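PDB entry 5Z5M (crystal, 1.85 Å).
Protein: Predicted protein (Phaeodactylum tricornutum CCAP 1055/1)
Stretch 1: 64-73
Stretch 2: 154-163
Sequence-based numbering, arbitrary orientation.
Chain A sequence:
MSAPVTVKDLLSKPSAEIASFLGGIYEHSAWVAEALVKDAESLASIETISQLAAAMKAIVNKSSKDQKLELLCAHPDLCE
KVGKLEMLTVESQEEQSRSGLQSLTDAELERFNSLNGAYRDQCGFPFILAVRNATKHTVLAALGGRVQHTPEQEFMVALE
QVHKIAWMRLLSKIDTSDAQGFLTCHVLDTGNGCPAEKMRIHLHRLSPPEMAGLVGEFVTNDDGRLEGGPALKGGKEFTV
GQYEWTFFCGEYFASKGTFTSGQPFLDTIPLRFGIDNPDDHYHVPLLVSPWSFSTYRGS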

# COMPACT_ATOMS: atom_id res chain seq x y z
N SER A 64 -4.12 4.12 41.26
CA SER A 64 -4.75 5.43 41.28
C SER A 64 -3.96 6.46 40.49
O SER A 64 -2.75 6.30 40.26
CB SER A 64 -4.93 5.93 42.72
OG SER A 64 -3.69 6.32 43.28
N LYS A 65 -4.63 7.53 40.06
CA LYS A 65 -3.97 8.60 39.33
C LYS A 65 -2.83 9.17 40.17
O LYS A 65 -1.77 9.52 39.65
CB LYS A 65 -4.96 9.71 38.96
CG LYS A 65 -4.30 11.05 38.65
CD LYS A 65 -5.27 12.02 38.00
CE LYS A 65 -5.18 11.96 36.49
NZ LYS A 65 -3.88 12.50 36.00
N ASP A 66 -3.06 9.24 41.48
CA ASP A 66 -2.05 9.74 42.41
C ASP A 66 -0.82 8.84 42.40
O ASP A 66 0.31 9.32 42.43
CB ASP A 66 -2.63 9.85 43.82
N GLN A 67 -1.04 7.53 42.38
CA GLN A 67 0.05 6.57 42.31
C GLN A 67 0.80 6.68 40.98
O GLN A 67 2.02 6.56 40.93
CB GLN A 67 -0.47 5.14 42.48
CG GLN A 67 -0.94 4.81 43.89
CD GLN A 67 -1.55 3.42 43.97
OE1 GLN A 67 -2.69 3.21 43.57
NE2 GLN A 67 -0.78 2.47 44.49
N LYS A 68 0.05 6.91 39.90
CA LYS A 68 0.66 7.02 38.58
C LYS A 68 1.51 8.28 38.46
O LYS A 68 2.63 8.23 37.97
CB LYS A 68 -0.43 6.99 37.50
CG LYS A 68 -1.03 5.60 37.27
CD LYS A 68 -2.20 5.63 36.31
CE LYS A 68 -2.90 4.29 36.27
NZ LYS A 68 -3.99 4.25 35.26
N LEU A 69 0.98 9.41 38.93
CA LEU A 69 1.72 10.67 38.85
C LEU A 69 3.01 10.58 39.67
O LEU A 69 4.05 11.12 39.26
CB LEU A 69 0.87 11.84 39.34
CG LEU A 69 1.44 13.22 39.02
CD1 LEU A 69 1.58 13.41 37.51
CD2 LEU A 69 0.59 14.32 39.64
N GLU A 70 2.95 9.90 40.80
CA GLU A 70 4.13 9.72 41.64
C GLU A 70 5.17 8.82 40.98
O GLU A 70 6.37 8.99 41.17
CB GLU A 70 3.74 9.15 43.01
CG GLU A 70 3.08 10.15 43.95
CD GLU A 70 4.07 11.14 44.58
OE1 GLU A 70 5.15 11.37 44.00
OE2 GLU A 70 3.75 11.68 45.66
N LEU A 71 4.70 7.85 40.20
CA LEU A 71 5.61 6.99 39.46
C LEU A 71 6.36 7.82 38.42
O LEU A 71 7.57 7.66 38.25
CB LEU A 71 4.86 5.83 38.80
CG LEU A 71 5.68 4.74 38.12
CD1 LEU A 71 5.03 3.38 38.34
CD2 LEU A 71 5.83 5.01 36.64
N LEU A 72 5.64 8.69 37.74
CA LEU A 72 6.25 9.58 36.75
C LEU A 72 7.28 10.51 37.39
O LEU A 72 8.38 10.68 36.86
CB LEU A 72 5.18 10.41 36.03
CG LEU A 72 4.17 9.65 35.18
CD1 LEU A 72 3.24 10.62 34.47
CD2 LEU A 72 4.87 8.74 34.17
N CYS A 73 6.93 11.11 38.53
CA CYS A 73 7.81 12.07 39.18
C CYS A 73 9.04 11.40 39.78
O CYS A 73 10.05 12.05 40.04
CB CYS A 73 7.06 12.85 40.25
SG CYS A 73 5.78 13.93 39.58
N GLU A 154 0.06 14.40 27.44
CA GLU A 154 1.42 14.04 27.84
C GLU A 154 1.46 13.07 29.01
O GLU A 154 2.42 12.31 29.15
CB GLU A 154 2.22 15.30 28.19
CG GLU A 154 2.82 15.94 26.96
CD GLU A 154 3.56 14.92 26.09
OE1 GLU A 154 4.58 14.37 26.56
OE2 GLU A 154 3.13 14.67 24.95
N PHE A 155 0.42 13.08 29.84
CA PHE A 155 0.33 12.13 30.95
C PHE A 155 0.24 10.71 30.39
O PHE A 155 0.89 9.80 30.90
CB PHE A 155 -0.88 12.46 31.83
CG PHE A 155 -0.98 11.60 33.06
CD1 PHE A 155 -0.17 11.85 34.16
CD2 PHE A 155 -1.90 10.57 33.13
CE1 PHE A 155 -0.27 11.07 35.30
CE2 PHE A 155 -2.00 9.79 34.27
CZ PHE A 155 -1.19 10.04 35.35
N MET A 156 -0.57 10.54 29.35
CA MET A 156 -0.67 9.27 28.63
C MET A 156 0.63 8.86 27.95
O MET A 156 1.04 7.71 28.00
CB MET A 156 -1.78 9.35 27.58
CG MET A 156 -3.16 9.24 28.16
SD MET A 156 -3.32 7.64 28.98
CE MET A 156 -2.94 6.54 27.62
N VAL A 157 1.26 9.82 27.27
CA VAL A 157 2.50 9.54 26.57
C VAL A 157 3.61 9.16 27.55
O VAL A 157 4.36 8.22 27.30
CB VAL A 157 2.96 10.75 25.73
CG1 VAL A 157 4.31 10.48 25.08
CG2 VAL A 157 1.91 11.10 24.67
N ALA A 158 3.69 9.88 28.66
CA ALA A 158 4.72 9.60 29.67
C ALA A 158 4.56 8.20 30.24
O ALA A 158 5.55 7.49 30.44
CB ALA A 158 4.66 10.64 30.78
N LEU A 159 3.32 7.81 30.50
CA LEU A 159 3.05 6.48 31.05
C LEU A 159 3.42 5.39 30.04
O LEU A 159 3.91 4.34 30.42
CB LEU A 159 1.59 6.35 31.46
CG LEU A 159 1.16 7.10 32.72
CD1 LEU A 159 -0.35 7.03 32.90
CD2 LEU A 159 1.87 6.55 33.96
N GLU A 160 3.19 5.66 28.76
CA GLU A 160 3.62 4.73 27.71
C GLU A 160 5.14 4.59 27.73
O GLU A 160 5.68 3.49 27.61
CB GLU A 160 3.13 5.18 26.33
CG GLU A 160 1.63 4.98 26.12
CD GLU A 160 1.11 5.57 24.82
OE1 GLU A 160 1.88 6.25 24.10
OE2 GLU A 160 -0.08 5.33 24.51
N GLN A 161 5.83 5.72 27.92
CA GLN A 161 7.29 5.71 27.98
C GLN A 161 7.82 4.92 29.18
O GLN A 161 8.80 4.19 29.05
CB GLN A 161 7.84 7.14 28.01
CG GLN A 161 7.47 8.01 26.79
CD GLN A 161 8.01 7.47 25.46
OE1 GLN A 161 9.17 7.07 25.36
NE2 GLN A 161 7.17 7.48 24.44
N VAL A 162 7.19 5.03 30.36
CA VAL A 162 7.72 4.31 31.51
C VAL A 162 7.52 2.79 31.35
O VAL A 162 8.35 2.02 31.81
CB VAL A 162 7.09 4.77 32.86
CG1 VAL A 162 7.32 6.26 33.08
CG2 VAL A 162 5.62 4.42 32.95
N HIS A 163 6.45 2.38 30.69
CA HIS A 163 6.24 0.95 30.43
C HIS A 163 7.29 0.44 29.47
O HIS A 163 7.74 -0.69 29.57
CB HIS A 163 4.85 0.67 29.87
CG HIS A 163 3.74 0.88 30.86
ND1 HIS A 163 3.78 0.36 32.13
CD2 HIS A 163 2.56 1.54 30.75
CE1 HIS A 163 2.67 0.70 32.77
NE2 HIS A 163 1.91 1.41 31.95

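Two helices, 65-73 and 154-163, cross here with their N-to-C directions 65° apart and their axes 10.5 Å apart at closest approach. The backbones come nearest at Leu-72 and Leu-159, whose CA atoms lie 7.2 Å apart; the CA atoms of Leu-69 and Phe-155 are 8.2 Å apart. No hydrogen bond spans the pair, so the 408 Å² buried between them rests on apolar packing and one cation-pi contact.

Two reciprocal knobs organise the packing. Phe-155 points its CA-to-CB bond sideways, but chi1 of -175° (t) carries the ring across to the first helix, where it sits among Lys-65, Lys-68, Leu-69 and Leu-72. Its surroundings differ by direction. Over one face stands the ammonium of Lys-65: NZ lies 3.7 Å from the ring centroid of Phe-155 and only 13° off the ring normal, the geometry in which a positive charge meets the electron-rich pi cloud. Lys-65 also starts sideways; chi1 and chi2 (both t) extend the chain, then chi3 of -94°, between wells, and chi4 in m bend its end onto the ring. Near the ring plane, Leu-69 CD1 meets Phe-155 CE1 at 3.7 Å, an edge contact made with chi1 t and chi2 p.

Leu-72 is the opposing knob. Its CA-to-CB bond points toward the second helix. With the common m,t rotamer, Leu-72 places CD1 against the Phe-155 ring and CD2 near Leu-159 and Val-162, and both methyls lie close to Ala-158 CB. Leu-72 CD1 touches Phe-155 CE1 at 3.6 Å, while Leu-72 CD2 lies 3.9 Å from Ala-158 CB, 3.7 Å from Leu-159 CD2 and 3.7 Å from Val-162 CG1. Leu-159, also m,t, begins sideways and brings its end nearer to complete this pocket. Farther along, Leu-71 CD2 packs against Val-162 CG2 at 3.7 Å; Leu-71 has an off-well chi2 of 143°.

Lys-68 contributes carbon rather than charge to this interface. Lys-68 CB approaches Phe-155 CZ at 3.8 Å, and Lys-68 CD approaches Leu-159 CD1 at 4.1 Å. After an m chi1, three t torsions extend the chain so that its end leads away, and NZ is hydrogen-bonded elsewhere in the structure.

The first helix is capped on its own side. Gln-67 N donates to Ser-64 OG at 3.0 Å (156°), a capping bond compatible with the p rotamer of Ser-64, and Ser-64 N donates to Gln-67 OE1 at 2.9 Å (172°). The resulting reciprocal pair gives the backbone NH groups of Gln-67 and Ser-64 side-chain acceptors without involving the second stretch.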